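NUDIX hydrolase (Nitrosomonas europaea, PDB 2B0V) probably hydrolyses nucleoside di- and triphosphates and thiamine diphosphate with magnesium as cofactor, as a monomeric Nudix hydrolase of the NudJ subfamily. Local coordinates at residues L23-P28 and Q121-T126; F87-Q92 and Y142-L147; F112-I117 and Q131-Y136. All coordinates share one frame; numbering follows the deposited sequence.

Interaction 1: L23-P28 and Q121-T126; sequences LVEEIP and QAMHRT. With EDO (1,2-ethanediol), chain D.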
loop_
_atom_site.group_PDB
_atom_site.type_symbol
_atom_site.label_atom_id
_atom_site.label_comp_id
_atom_site.label_asym_id
_atom_site.label_seq_id
_atom_site.Cartn_x
_atom_site.Cartn_y
_atom_site.Cartn_z
ATOM N N LEU A 23 -7.820 2.651 2.738
ATOM C CA LEU A 23 -7.599 1.287 2.292
ATOM C C LEU A 23 -8.443 1.023 1.095
ATOM O O LEU A 23 -9.393 1.778 0.805
ATOM C CB LEU A 23 -7.973 0.284 3.394
ATOM C CG LEU A 23 -7.187 0.368 4.718
ATOM C CD1 LEU A 23 -7.753 -0.628 5.792
ATOM C CD2 LEU A 23 -5.640 0.191 4.516
ATOM N N VAL A 24 -8.162 -0.081 0.430
ATOM C CA VAL A 24 -8.997 -0.467 -0.697
ATOM C C VAL A 24 -9.654 -1.806 -0.429
ATOM O O VAL A 24 -9.048 -2.673 0.198
ATOM C CB VAL A 24 -8.218 -0.515 -2.044
ATOM C CG1 VAL A 24 -7.727 0.884 -2.446
ATOM C CG2 VAL A 24 -7.076 -1.517 -1.981
ATOM N N GLU A 25 -10.906 -1.956 -0.880
ATOM C CA GLU A 25 -11.508 -3.277 -1.032
ATOM C C GLU A 25 -11.308 -3.670 -2.485
ATOM O O GLU A 25 -11.617 -2.906 -3.401
ATOM C CB GLU A 25 -12.993 -3.248 -0.649
ATOM C CG GLU A 25 -13.132 -2.891 0.825
ATOM C CD GLU A 25 -14.569 -2.813 1.318
ATOM O OE1 GLU A 25 -15.482 -2.517 0.507
ATOM O OE2 GLU A 25 -14.759 -3.081 2.522
ATOM N N GLU A 26 -10.731 -4.848 -2.689
ATOM C CA GLU A 26 -10.279 -5.261 -4.016
ATOM C C GLU A 26 -10.567 -6.745 -4.229
ATOM O O GLU A 26 -10.738 -7.506 -3.273
ATOM C CB GLU A 26 -8.773 -4.992 -4.175
ATOM C CG GLU A 26 -7.910 -5.835 -3.208
ATOM C CD GLU A 26 -6.461 -5.377 -3.196
ATOM O OE1 GLU A 26 -6.190 -4.239 -3.682
ATOM O OE2 GLU A 26 -5.619 -6.155 -2.689
ATOM N N ILE A 27 -10.667 -7.126 -5.494
ATOM C CA ILE A 27 -10.871 -8.532 -5.839
ATOM C C ILE A 27 -9.637 -8.933 -6.650
ATOM O O ILE A 27 -9.586 -8.674 -7.859
ATOM C CB ILE A 27 -12.158 -8.720 -6.645
ATOM C CG1 ILE A 27 -13.353 -8.194 -5.838
ATOM C CG2 ILE A 27 -12.335 -10.178 -7.016
ATOM C CD1 ILE A 27 -14.692 -8.248 -6.581
ATOM N N PRO A 28 -8.630 -9.545 -5.984
ATOM C CA PRO A 28 -7.356 -9.879 -6.665
ATOM C C PRO A 28 -7.473 -11.014 -7.670
ATOM O O PRO A 28 -6.715 -11.062 -8.656
ATOM C CB PRO A 28 -6.430 -10.327 -5.512
ATOM C CG PRO A 28 -7.118 -9.929 -4.259
ATOM C CD PRO A 28 -8.605 -9.935 -4.566
ATOM N N GLN A 121 -10.216 -8.681 9.802
ATOM C CA GLN A 121 -8.955 -9.415 9.691
ATOM C C GLN A 121 -9.061 -10.621 8.752
ATOM O O GLN A 121 -8.161 -10.834 7.922
ATOM C CB GLN A 121 -8.461 -9.847 11.085
ATOM C CG GLN A 121 -6.949 -9.919 11.223
ATOM C CD GLN A 121 -6.385 -9.176 12.486
ATOM O OE1 GLN A 121 -5.171 -9.160 12.711
ATOM N NE2 GLN A 121 -7.265 -8.565 13.285
ATOM N N ALA A 122 -10.163 -11.378 8.838
ATOM C CA ALA A 122 -10.290 -12.558 7.977
ATOM C C ALA A 122 -10.293 -12.249 6.463
ATOM O O ALA A 122 -9.938 -13.125 5.664
ATOM C CB ALA A 122 -11.506 -13.428 8.384
HETATM N N MSE A 123 -10.664 -11.023 6.076
HETATM C CA MSE A 123 -10.695 -10.646 4.639
HETATM C C MSE A 123 -9.496 -9.752 4.270
HETATM O O MSE A 123 -9.432 -9.237 3.158
HETATM C CB MSE A 123 -12.028 -10.010 4.226
HETATM C CG MSE A 123 -12.324 -8.701 4.899
HETATM SE SE MSE A 123 -14.055 -7.950 4.317
HETATM C CE MSE A 123 -13.395 -7.087 2.735
ATOM N N HIS A 124 -8.520 -9.600 5.171
ATOM C CA HIS A 124 -7.298 -8.883 4.769
ATOM C C HIS A 124 -6.607 -9.674 3.660
ATOM O O HIS A 124 -6.532 -10.922 3.706
ATOM C CB HIS A 124 -6.335 -8.731 5.920
ATOM C CG HIS A 124 -6.783 -7.773 6.965
ATOM N ND1 HIS A 124 -5.968 -7.401 8.007
ATOM C CD2 HIS A 124 -7.947 -7.102 7.130
ATOM C CE1 HIS A 124 -6.622 -6.574 8.800
ATOM N NE2 HIS A 124 -7.820 -6.368 8.288
ATOM N N ARG A 125 -6.052 -8.943 2.691
ATOM C CA ARG A 125 -5.360 -9.605 1.597
ATOM C C ARG A 125 -4.178 -10.470 2.082
ATOM O O ARG A 125 -3.998 -11.594 1.620
ATOM C CB ARG A 125 -4.926 -8.586 0.542
ATOM C CG ARG A 125 -4.052 -9.160 -0.550
ATOM C CD ARG A 125 -4.771 -9.177 -1.845
ATOM N NE ARG A 125 -3.996 -9.712 -2.983
ATOM C CZ ARG A 125 -3.524 -8.987 -4.005
ATOM N NH1 ARG A 125 -3.696 -7.658 -4.049
ATOM N NH2 ARG A 125 -2.865 -9.597 -5.002
ATOM N N THR A 126 -3.403 -9.953 3.021
ATOM C CA THR A 126 -2.257 -10.714 3.588
ATOM C C THR A 126 -2.100 -10.295 5.043
ATOM O O THR A 126 -2.695 -9.304 5.454
ATOM C CB THR A 126 -0.912 -10.362 2.881
ATOM O OG1 THR A 126 -0.529 -9.030 3.233
ATOM C CG2 THR A 126 -0.988 -10.507 1.322
HETATM C C1 EDO D . -2.813 -4.018 -5.889
HETATM O O1 EDO D . -2.443 -4.870 -4.757
HETATM C C2 EDO D . -2.008 -4.217 -7.193
HETATM O O2 EDO D . -1.951 -3.044 -8.066
#
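Arg125 reaches across to Glu26 and Pro28, meeting one or the other along almost its whole length. Its CB and CG skirt the carboxylate, with CG 4.0 Å from Glu26 OE2. A bend at chi2 (111°) brings CD close to both partners, 3.3 Å from Glu26 OE2 and 3.4 Å from Pro28 CG. NE lies 3.4 Å from Pro28 CG, CZ 3.5 Å from Pro28 CB, and NH2 is also nearest to CB, the proline resting over one guanidinium face, off its centre. At the tip, NH1 donates to Glu26 OE2 over 2.8 Å (151° at the hydrogen), a salt bridge approached from above the carboxylate plane. NH1 also bonds weakly to an ethanediol, probably from the crystallisation liquor, held as well by Glu59 of the Nudix signature. Glutamates of that signature bind the metal in this family, so the contact probably borders the active site. Asn36 ND2 also donates to Glu26 OE2. Nearby, selenomethionine Met123 CE lies 4.2 Å from Glu25 OE2, whose carboxylate pairs with Arg108. The contact joins the end of strand 20-26, flanked by strands 34-36 and 106-113, and the loop just after it to the loop between helices 114-119 and 128-137.

Interaction 2: F87-Q92 and Y142-L147; sequences FTFSGQ and YPLDIL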
loop_
_atom_site.group_PDB
_atom_site.type_symbol
_atom_site.label_atom_id
_atom_site.label_comp_id
_atom_site.label_asym_id
_atom_site.label_seq_id
_atom_site.Cartn_x
_atom_site.Cartn_y
_atom_site.Cartn_z
ATOM N N PHE A 87 7.982 -2.675 0.136
ATOM C CA PHE A 87 8.433 -1.398 0.738
ATOM C C PHE A 87 7.218 -0.597 1.094
ATOM O O PHE A 87 6.454 -0.275 0.199
ATOM C CB PHE A 87 9.211 -0.600 -0.290
ATOM C CG PHE A 87 10.587 -1.176 -0.582
ATOM C CD1 PHE A 87 11.739 -0.566 -0.046
ATOM C CD2 PHE A 87 10.715 -2.330 -1.389
ATOM C CE1 PHE A 87 13.024 -1.114 -0.305
ATOM C CE2 PHE A 87 11.999 -2.894 -1.660
ATOM C CZ PHE A 87 13.147 -2.287 -1.117
ATOM N N THR A 88 7.087 -0.236 2.383
ATOM C CA THR A 88 5.844 0.417 2.853
ATOM C C THR A 88 6.224 1.825 3.267
ATOM O O THR A 88 7.217 2.023 3.974
ATOM C CB THR A 88 5.284 -0.348 4.050
ATOM O OG1 THR A 88 5.112 -1.721 3.672
ATOM C CG2 THR A 88 3.961 0.233 4.430
ATOM N N PHE A 89 5.424 2.788 2.816
ATOM C CA PHE A 89 5.672 4.205 3.118
ATOM C C PHE A 89 4.471 4.813 3.791
ATOM O O PHE A 89 3.330 4.396 3.512
ATOM C CB PHE A 89 5.922 4.980 1.815
ATOM C CG PHE A 89 7.113 4.475 1.081
ATOM C CD1 PHE A 89 8.357 5.039 1.313
ATOM C CD2 PHE A 89 6.977 3.431 0.146
ATOM C CE1 PHE A 89 9.480 4.552 0.626
ATOM C CE2 PHE A 89 8.063 2.956 -0.536
ATOM C CZ PHE A 89 9.315 3.509 -0.300
ATOM N N SER A 90 4.690 5.850 4.606
ATOM C CA SER A 90 3.576 6.667 5.095
ATOM C C SER A 90 3.677 8.058 4.460
ATOM O O SER A 90 4.784 8.550 4.135
ATOM C CB SER A 90 3.620 6.761 6.633
ATOM O OG SER A 90 2.593 7.597 7.109
ATOM N N GLY A 91 2.526 8.687 4.279
ATOM C CA GLY A 91 2.510 10.036 3.759
ATOM C C GLY A 91 1.113 10.604 3.771
ATOM O O GLY A 91 0.180 10.000 4.336
ATOM N N GLN A 92 0.985 11.773 3.162
ATOM C CA GLN A 92 -0.305 12.436 3.046
ATOM C C GLN A 92 -0.952 12.233 1.699
ATOM O O GLN A 92 -0.263 12.070 0.673
ATOM C CB GLN A 92 -0.121 13.921 3.200
ATOM C CG GLN A 92 0.492 14.380 4.504
ATOM C CD GLN A 92 0.640 15.895 4.535
ATOM O OE1 GLN A 92 -0.330 16.625 4.315
ATOM N NE2 GLN A 92 1.865 16.375 4.783
ATOM N N TYR A 142 11.190 5.955 9.069
ATOM C CA TYR A 142 12.589 6.007 8.619
ATOM C C TYR A 142 12.677 6.945 7.421
ATOM O O TYR A 142 11.678 7.120 6.695
ATOM C CB TYR A 142 13.033 4.607 8.226
ATOM C CG TYR A 142 12.801 3.606 9.343
ATOM C CD1 TYR A 142 13.686 3.532 10.438
ATOM C CD2 TYR A 142 11.705 2.722 9.303
ATOM C CE1 TYR A 142 13.488 2.606 11.463
ATOM C CE2 TYR A 142 11.499 1.763 10.336
ATOM C CZ TYR A 142 12.413 1.731 11.407
ATOM O OH TYR A 142 12.256 0.820 12.426
ATOM N N PRO A 143 13.835 7.612 7.236
ATOM C CA PRO A 143 13.956 8.625 6.182
ATOM C C PRO A 143 13.819 8.048 4.792
ATOM O O PRO A 143 14.335 6.951 4.531
ATOM C CB PRO A 143 15.374 9.193 6.394
ATOM C CG PRO A 143 15.687 8.883 7.835
ATOM C CD PRO A 143 15.060 7.531 8.071
ATOM N N LEU A 144 13.148 8.782 3.917
ATOM C CA LEU A 144 13.023 8.332 2.503
ATOM C C LEU A 144 14.388 8.138 1.828
ATOM O O LEU A 144 14.542 7.282 0.924
ATOM C CB LEU A 144 12.246 9.343 1.679
ATOM C CG LEU A 144 10.801 9.487 2.178
ATOM C CD1 LEU A 144 10.155 10.676 1.469
ATOM C CD2 LEU A 144 9.989 8.179 1.956
ATOM N N ASP A 145 15.352 8.933 2.262
ATOM C CA ASP A 145 16.655 8.914 1.590
ATOM C C ASP A 145 17.564 7.735 1.974
ATOM O O ASP A 145 18.733 7.669 1.545
ATOM C CB ASP A 145 17.313 10.306 1.605
ATOM C CG ASP A 145 17.934 10.645 2.903
ATOM O OD1 ASP A 145 17.653 9.977 3.912
ATOM O OD2 ASP A 145 18.757 11.604 2.908
ATOM N N ILE A 146 17.017 6.781 2.744
ATOM C CA ILE A 146 17.607 5.448 2.796
ATOM C C ILE A 146 17.755 4.887 1.369
ATOM O O ILE A 146 18.758 4.187 1.052
ATOM C CB ILE A 146 16.743 4.486 3.639
ATOM C CG1 ILE A 146 16.935 4.819 5.105
ATOM C CG2 ILE A 146 17.243 3.062 3.434
ATOM C CD1 ILE A 146 15.974 4.131 6.071
ATOM N N LEU A 147 16.776 5.209 0.524
ATOM C CA LEU A 147 16.714 4.687 -0.841
ATOM C C LEU A 147 17.451 5.635 -1.749
ATOM O O LEU A 147 17.225 6.848 -1.652
ATOM C CB LEU A 147 15.249 4.625 -1.285
ATOM C CG LEU A 147 14.473 3.380 -0.864
ATOM C CD1 LEU A 147 12.971 3.639 -1.035
ATOM C CD2 LEU A 147 14.952 2.224 -1.729
#
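Phe87 and Phe89 on strand 82-96 meet Leu144 and Leu147 in a purely apolar contact, where the turn that follows strand 142-143 folds back against one face of the central sheet. On the strand side Phe89 carries most of it. Both leucines come to the edge of its ring rather than over a face: Leu144 CD2 lies 3.6 Å from Phe89 CD1, and Leu147 CD1, in the plane of the ring, lies 3.7 Å from Phe89 CZ. The two methyls share the atom between them, Phe89 CE1, which is 3.9 Å from Leu144 CD2 and 4.0 Å from Leu147 CD1. The other methyl of Leu147, CD2, approaches Phe87 CE1 more loosely at 4.1 Å, so that this side chain spans both aromatic residues. Leu147 is modelled in two conformations, and its distances describe one of them.

The leucines are brought together by a short 3-10 turn at residues 144-146, in which Leu147 N bonds to Leu144 O at 3.1 Å. Phe89 has chi1 of -61°, which sets CG opposite the carbonyl carbon and sends the ring out from the strand to the turn. The same ring also packs on Ile48, Ile49 and Cys52 of helix 48-60. An alanine at Phe89 would remove the ring edge on which both leucine methyls rest, and is likely to open a gap between the turn and helix 48-60, with Leu144 left without its partner on the strand and Leu147 keeping just Phe87.

Phe87 and Phe89 face helix 48-60, the helix of the Nudix box, whereas Thr88 and Ser90 between and beyond them touch helix 128-137. A sheet covered in this way by helices on both faces is the alpha-beta-alpha sandwich of the Nudix fold, here with the C-terminal turn added to one layer.

Interaction 3: F112-I117 and Q131-Y136; sequences FSIDEI and QCIEDY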
loop_
_atom_site.group_PDB
_atom_site.type_symbol
_atom_site.label_atom_id
_atom_site.label_comp_id
_atom_site.label_asym_id
_atom_site.label_seq_id
_atom_site.Cartn_x
_atom_site.Cartn_y
_atom_site.Cartn_z
ATOM N N PHE A 112 -10.945 3.683 7.032
ATOM C CA PHE A 112 -11.362 2.737 8.079
ATOM C C PHE A 112 -10.649 3.021 9.404
ATOM O O PHE A 112 -9.443 3.252 9.424
ATOM C CB PHE A 112 -11.006 1.298 7.665
ATOM C CG PHE A 112 -11.695 0.814 6.445
ATOM C CD1 PHE A 112 -12.814 -0.040 6.561
ATOM C CD2 PHE A 112 -11.218 1.158 5.153
ATOM C CE1 PHE A 112 -13.418 -0.536 5.397
ATOM C CE2 PHE A 112 -11.826 0.663 4.013
ATOM C CZ PHE A 112 -12.938 -0.169 4.131
ATOM N N SER A 113 -11.379 2.915 10.507
ATOM C CA SER A 113 -10.783 3.027 11.843
ATOM C C SER A 113 -10.063 1.726 12.218
ATOM O O SER A 113 -10.328 0.669 11.636
ATOM C CB SER A 113 -11.901 3.264 12.865
ATOM O OG SER A 113 -12.725 2.104 12.934
ATOM N N ILE A 114 -9.183 1.779 13.221
ATOM C CA ILE A 114 -8.482 0.560 13.627
ATOM C C ILE A 114 -9.476 -0.552 14.021
ATOM O O ILE A 114 -9.254 -1.732 13.713
ATOM C CB ILE A 114 -7.457 0.831 14.758
ATOM C CG1 ILE A 114 -6.541 -0.378 14.925
ATOM C CG2 ILE A 114 -8.145 1.210 16.079
ATOM C CD1 ILE A 114 -5.765 -0.695 13.699
ATOM N N ASP A 115 -10.567 -0.188 14.705
ATOM C CA ASP A 115 -11.534 -1.209 15.124
ATOM C C ASP A 115 -12.109 -1.945 13.917
ATOM O O ASP A 115 -12.238 -3.175 13.937
ATOM C CB ASP A 115 -12.654 -0.614 15.989
ATOM C CG ASP A 115 -12.201 -0.383 17.416
ATOM O OD1 ASP A 115 -10.972 -0.448 17.669
ATOM O OD2 ASP A 115 -13.054 -0.146 18.292
ATOM N N GLU A 116 -12.446 -1.182 12.876
ATOM C CA GLU A 116 -13.040 -1.755 11.676
ATOM C C GLU A 116 -12.042 -2.658 10.961
ATOM O O GLU A 116 -12.391 -3.748 10.461
ATOM C CB GLU A 116 -13.524 -0.645 10.729
ATOM C CG GLU A 116 -14.729 0.181 11.301
ATOM C CD GLU A 116 -15.036 1.555 10.588
ATOM O OE1 GLU A 116 -14.203 2.210 9.901
ATOM O OE2 GLU A 116 -16.191 2.030 10.732
ATOM N N ILE A 117 -10.796 -2.188 10.889
ATOM C CA ILE A 117 -9.749 -2.973 10.232
ATOM C C ILE A 117 -9.545 -4.291 10.980
ATOM O O ILE A 117 -9.525 -5.378 10.376
ATOM C CB ILE A 117 -8.430 -2.158 10.162
ATOM C CG1 ILE A 117 -8.629 -0.931 9.262
ATOM C CG2 ILE A 117 -7.279 -2.989 9.592
ATOM C CD1 ILE A 117 -7.525 0.145 9.445
ATOM N N GLN A 131 0.045 -5.848 9.880
ATOM C CA GLN A 131 1.402 -5.621 10.421
ATOM C C GLN A 131 1.912 -4.226 10.061
ATOM O O GLN A 131 2.523 -3.531 10.907
ATOM C CB GLN A 131 2.402 -6.677 9.933
ATOM C CG GLN A 131 3.758 -6.606 10.683
ATOM C CD GLN A 131 3.576 -6.791 12.187
ATOM O OE1 GLN A 131 3.965 -5.947 12.997
ATOM N NE2 GLN A 131 2.908 -7.844 12.547
ATOM N N CYS A 132 1.690 -3.805 8.811
ATOM C CA CYS A 132 2.163 -2.482 8.326
ATOM C C CYS A 132 1.555 -1.351 9.175
ATOM O O CYS A 132 2.195 -0.366 9.524
ATOM C CB CYS A 132 1.861 -2.332 6.816
ATOM S SG CYS A 132 2.834 -3.469 5.736
ATOM N N ILE A 133 0.281 -1.520 9.520
ATOM C CA ILE A 133 -0.394 -0.520 10.381
ATOM C C ILE A 133 0.156 -0.527 11.804
ATOM O O ILE A 133 0.386 0.530 12.383
ATOM C CB ILE A 133 -1.937 -0.762 10.398
ATOM C CG1 ILE A 133 -2.499 -0.387 9.033
ATOM C CG2 ILE A 133 -2.617 0.061 11.506
ATOM C CD1 ILE A 133 -3.939 -0.899 8.766
ATOM N N GLU A 134 0.380 -1.716 12.356
ATOM C CA GLU A 134 0.960 -1.852 13.699
ATOM C C GLU A 134 2.312 -1.167 13.806
ATOM O O GLU A 134 2.535 -0.396 14.727
ATOM C CB GLU A 134 1.058 -3.327 14.090
ATOM C CG GLU A 134 -0.363 -3.931 14.243
ATOM C CD GLU A 134 -0.355 -5.436 14.484
ATOM O OE1 GLU A 134 0.600 -6.132 14.066
ATOM O OE2 GLU A 134 -1.339 -5.921 15.072
ATOM N N ASP A 135 3.171 -1.402 12.816
ATOM C CA ASP A 135 4.505 -0.838 12.806
ATOM C C ASP A 135 4.425 0.691 12.692
ATOM O O ASP A 135 5.123 1.407 13.410
ATOM C CB ASP A 135 5.315 -1.480 11.687
ATOM C CG ASP A 135 5.661 -2.939 11.988
ATOM O OD1 ASP A 135 5.539 -3.339 13.166
ATOM O OD2 ASP A 135 6.093 -3.676 11.069
ATOM N N TYR A 136 3.529 1.187 11.842
ATOM C CA TYR A 136 3.319 2.621 11.694
ATOM C C TYR A 136 2.851 3.220 13.034
ATOM O O TYR A 136 3.366 4.267 13.488
ATOM C CB TYR A 136 2.256 2.884 10.624
ATOM C CG TYR A 136 1.785 4.317 10.593
ATOM C CD1 TYR A 136 2.563 5.318 10.013
ATOM C CD2 TYR A 136 0.559 4.667 11.157
ATOM C CE1 TYR A 136 2.145 6.622 10.004
ATOM C CE2 TYR A 136 0.116 5.995 11.149
ATOM C CZ TYR A 136 0.914 6.960 10.563
ATOM O OH TYR A 136 0.477 8.270 10.568
#
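Ile114 and Ile133 are brought together by their torsions: in Ile114, chi1 of -167° swings CG1 over to the far side from the backbone nitrogen, and chi2 of 60° then folds CD1 round toward helix 128-137. There it meets Ile133 CG2 at 3.9 Å, the two side chains running alongside one another in opposite senses. Ile133 has chi1 of -70°, which spreads its two branches to different partners. While CG2 takes Ile114, the longer branch heads for Ile117, and the two residues meet tip to tip, Ile133 CD1 lying 3.8 Å from Ile117 CD1. The same methyl is also 4.0 Å from Ile117 CG2, and therefore touches both arms of that isoleucine. Ile133 is thus the hub of the contact, serving two residues three positions apart, which is close to one turn of helix 114-119. All the touching atoms are methyl carbons, and the packing is purely apolar.

The start of helix 114-119 is fixed by a capping box. Ser113, at the N-cap, accepts from Glu116 N on its OG at 3.3 Å, and Ser113 N donates in return to Glu116 OE1 at 3.0 Å. The serine oxygen thereby takes up one of the first-turn amides that have no carbonyl partner within the helix, and the pair holds the turn that carries Ile114 and Ile117 to their partner.

Around this group, Met130, one turn before Ile133, touches both Ile114 and Ile117. Ile117 and Ile133 also rest on Tyr21 of strand 20-26, with Leu23 beside Ile117. Farther along helix 128-137, Tyr136 bonds to Glu16 through its hydroxyl. Helix 114-119, leaving strand 106-113, and helix 128-137 therefore lie side by side, with strand 20-26 beneath the seam between them.

From the N terminus, strand 20-26 opens interaction 1, strand 82-96 opens interaction 2 and the junction at 112-117 opens interaction 3. Interaction 1 closes first, at 121-126, and so crosses both others. Interaction 3 closes next, at 131-136, nested within the loop that interaction 2 completes at 142-147. Interactions 1 and 3 touch directly: His124 NE2 probably bonds to Ile117 O, and Leu23 packs on Ile117 and Phe112. Interactions 2 and 3 meet as Thr88 packs against Cys132 and Ser90 against Tyr136. Interactions 1 and 2 do not touch, but reach the same sheet. Together they tie the loop between the two late helices to the sheet, those helices to each other, and the C-terminal turn to strand 82-96.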